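Local coordinates for Ice-binding protein isoform1a (Antarctomyces psychrotrophicus, PDB 7BWX) that probably binds to the surface of ice crystals, an antifreeze protein built as a right-handed beta-solenoid, at residues G184-L192 and S201-S209. The protein carries 1 engineered substitution. Residues are numbered along the deposited sequence; the frame is centred on the assembly and turned at random.
Sequences GATINGALL and SNTVTVQNS
Ile187 and Thr205 join two parallel rungs of the solenoid wall: Thr205 N gives a 2.9 Å bond to Ile187 O, nearly along its C=O axis. Ile187 N returns the link to Thr203 O, and the ladder ends where Gly189 N meets Thr205 O at 3.0 Å from above the carbonyl plane, as segment 184-192 turns its corner at Asn188 and Gly189. With phi 153°, Gly189 takes a backbone shape that a residue with a side chain would seldom adopt.

At the other end, Ala185 O accepts two bonds, a weak one from Thr203 N and a stronger one from Asn202 ND2, 3.0 Å away. The asparagine's CG lies anti to its carbonyl carbon (chi1 -52°), which carries the amide back to the neighbouring rung, with Ala185 O close to the amide plane. Asn202 ND2 also reaches Gln182 O, and Asn202 OD1 takes the N-H of Asp200, so both ends of this buried amide are matched to backbone. A leucine here would probably cost Ala185 O its shorter bond and leave Gln182 O and Asp200 N without this partner.

On the inward face, compact branched side chains suit the solenoid core. Val204 CG2 lies 4.1 Å from Ile187 CD1, side by side with it, and equally far from Leu191 CD1, which comes from beyond the corner.

On the outer face, Thr205 and Asn188 stand side by side, Thr205 CB 3.7 Å from Asn188 OD1; polar types suit this partly exposed face, where hydroxyl and amide can hydrogen-bond along the wall to adjoining rungs, Thr205 OG1 with Asn34 and Asn188 ND2 with Glu170.

Strand 186-187 lies between strands 168-170 and 203-205, and the latter pairs onward with strand 32-34, while Leu191 packs on Ile179 and Val173 inside the coil.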
loop_
_atom_site.group_PDB
_atom_site.type_symbol
_atom_site.label_atom_id
_atom_site.label_comp_id
_atom_site.label_asym_id
_atom_site.label_seq_id
_atom_site.Cartn_x
_atom_site.Cartn_y
_atom_site.Cartn_z
ATOM N N GLY A 184 -11.926 -4.491 -8.869
ATOM C CA GLY A 184 -11.826 -3.209 -9.568
ATOM C C GLY A 184 -11.048 -2.201 -8.779
ATOM O O GLY A 184 -10.899 -1.079 -9.310
ATOM N N ALA A 185 -10.581 -2.517 -7.566
ATOM C CA ALA A 185 -9.753 -1.527 -6.836
ATOM C C ALA A 185 -8.516 -1.160 -7.660
ATOM O O ALA A 185 -7.897 -2.044 -8.311
ATOM C CB ALA A 185 -9.398 -2.027 -5.459
ATOM N N THR A 186 -8.107 0.099 -7.581
ATOM C CA THR A 186 -6.943 0.626 -8.312
ATOM C C THR A 186 -6.006 1.263 -7.304
ATOM O O THR A 186 -6.473 1.820 -6.262
ATOM C CB THR A 186 -7.362 1.573 -9.452
ATOM O OG1 THR A 186 -8.047 2.701 -8.912
ATOM C CG2 THR A 186 -8.241 0.867 -10.467
ATOM N N ILE A 187 -4.721 1.177 -7.607
ATOM C CA ILE A 187 -3.646 1.663 -6.719
ATOM C C ILE A 187 -2.569 2.303 -7.593
ATOM O O ILE A 187 -2.066 1.668 -8.529
ATOM C CB ILE A 187 -3.086 0.507 -5.837
ATOM C CG1 ILE A 187 -4.147 -0.100 -4.933
ATOM C CG2 ILE A 187 -1.909 1.001 -5.007
ATOM C CD1 ILE A 187 -4.838 -1.320 -5.509
ATOM N N ASN A 188 -2.227 3.530 -7.265
ATOM C CA ASN A 188 -0.987 4.210 -7.667
ATOM C C ASN A 188 -0.085 4.144 -6.465
ATOM O O ASN A 188 -0.251 4.952 -5.516
ATOM C CB ASN A 188 -1.218 5.665 -8.112
ATOM C CG ASN A 188 -1.847 5.735 -9.501
ATOM O OD1 ASN A 188 -1.672 4.828 -10.344
ATOM N ND2 ASN A 188 -2.605 6.795 -9.743
ATOM N N GLY A 189 0.798 3.145 -6.487
ATOM C CA GLY A 189 1.636 2.802 -5.323
ATOM C C GLY A 189 1.999 1.346 -5.380
ATOM O O GLY A 189 2.355 0.855 -6.485
ATOM N N ALA A 190 1.873 0.650 -4.267
ATOM C CA ALA A 190 2.404 -0.723 -4.137
ATOM C C ALA A 190 1.687 -1.455 -3.022
ATOM O O ALA A 190 1.213 -0.788 -2.099
ATOM C CB ALA A 190 3.882 -0.645 -3.901
ATOM N N LEU A 191 1.585 -2.778 -3.151
ATOM C CA LEU A 191 0.987 -3.671 -2.149
ATOM C C LEU A 191 2.088 -4.585 -1.596
ATOM O O LEU A 191 2.488 -5.516 -2.319
ATOM C CB LEU A 191 -0.158 -4.468 -2.782
ATOM C CG LEU A 191 -1.227 -3.617 -3.462
ATOM C CD1 LEU A 191 -2.282 -4.494 -4.059
ATOM C CD2 LEU A 191 -1.847 -2.591 -2.538
ATOM N N LEU A 192 2.621 -4.262 -0.403
ATOM C CA LEU A 192 3.758 -4.987 0.208
ATOM C C LEU A 192 3.254 -5.691 1.467
ATOM O O LEU A 192 3.102 -5.043 2.545
ATOM C CB LEU A 192 4.871 -3.976 0.511
ATOM C CG LEU A 192 5.321 -3.091 -0.640
ATOM C CD1 LEU A 192 6.457 -2.211 -0.207
ATOM C CD2 LEU A 192 5.759 -3.874 -1.860
ATOM N N SER A 201 -9.294 -8.266 -10.504
ATOM C CA SER A 201 -9.468 -7.265 -11.573
ATOM C C SER A 201 -8.952 -5.931 -11.091
ATOM O O SER A 201 -9.642 -4.901 -11.283
ATOM C CB SER A 201 -10.933 -7.207 -11.954
ATOM O OG SER A 201 -11.379 -8.551 -12.133
ATOM N N ASN A 202 -7.716 -5.908 -10.607
ATOM C CA ASN A 202 -7.137 -4.656 -10.077
ATOM C C ASN A 202 -6.158 -4.055 -11.067
ATOM O O ASN A 202 -5.660 -4.740 -11.984
ATOM C CB ASN A 202 -6.422 -4.859 -8.746
ATOM C CG ASN A 202 -7.326 -5.552 -7.770
ATOM O OD1 ASN A 202 -7.062 -6.696 -7.394
ATOM N ND2 ASN A 202 -8.366 -4.853 -7.363
ATOM N N THR A 203 -5.839 -2.790 -10.861
ATOM C CA THR A 203 -4.694 -2.162 -11.545
ATOM C C THR A 203 -3.807 -1.559 -10.478
ATOM O O THR A 203 -4.293 -0.762 -9.686
ATOM C CB THR A 203 -5.095 -1.068 -12.543
ATOM O OG1 THR A 203 -6.046 -1.687 -13.390
ATOM C CG2 THR A 203 -3.916 -0.550 -13.344
ATOM N N VAL A 204 -2.550 -1.922 -10.485
ATOM C CA VAL A 204 -1.538 -1.391 -9.556
ATOM C C VAL A 204 -0.411 -0.840 -10.402
ATOM O O VAL A 204 0.201 -1.601 -11.217
ATOM C CB VAL A 204 -1.011 -2.492 -8.615
ATOM C CG1 VAL A 204 0.022 -1.898 -7.661
ATOM C CG2 VAL A 204 -2.133 -3.216 -7.927
ATOM N N THR A 205 -0.136 0.429 -10.223
ATOM C CA THR A 205 0.941 1.111 -10.946
ATOM C C THR A 205 1.944 1.717 -9.974
ATOM O O THR A 205 1.629 2.715 -9.291
ATOM C CB THR A 205 0.346 2.191 -11.870
ATOM O OG1 THR A 205 -0.601 1.551 -12.716
ATOM C CG2 THR A 205 1.427 2.873 -12.681
ATOM N N VAL A 206 3.166 1.241 -10.023
ATOM C CA VAL A 206 4.235 1.759 -9.142
ATOM C C VAL A 206 4.565 3.198 -9.563
ATOM O O VAL A 206 4.634 3.449 -10.729
ATOM C CB VAL A 206 5.454 0.819 -9.165
ATOM C CG1 VAL A 206 6.609 1.384 -8.359
ATOM C CG2 VAL A 206 5.059 -0.558 -8.654
ATOM N N GLN A 207 4.791 4.072 -8.600
ATOM C CA GLN A 207 5.062 5.517 -8.800
ATOM C C GLN A 207 6.476 5.835 -8.337
ATOM O O GLN A 207 6.949 5.140 -7.456
ATOM C CB GLN A 207 4.069 6.349 -7.980
ATOM C CG GLN A 207 2.607 6.025 -8.291
ATOM C CD GLN A 207 2.238 6.350 -9.719
ATOM O OE1 GLN A 207 1.714 5.524 -10.477
ATOM N NE2 GLN A 207 2.534 7.564 -10.107
ATOM N N ASN A 208 7.065 6.898 -8.875
ATOM C CA ASN A 208 8.410 7.426 -8.510
ATOM C C ASN A 208 8.306 8.863 -7.955
ATOM O O ASN A 208 7.226 9.496 -8.116
ATOM C CB ASN A 208 9.324 7.303 -9.723
ATOM C CG ASN A 208 9.333 5.873 -10.224
ATOM O OD1 ASN A 208 8.832 5.568 -11.301
ATOM N ND2 ASN A 208 9.856 4.972 -9.418
ATOM N N SER A 209 9.369 9.357 -7.296
ATOM C CA SER A 209 9.456 10.722 -6.696
ATOM C C SER A 209 10.897 11.256 -6.808
ATOM O O SER A 209 11.781 10.960 -6.000
ATOM C CB SER A 209 8.910 10.769 -5.246
ATOM O OG SER A 209 9.640 9.967 -4.304
#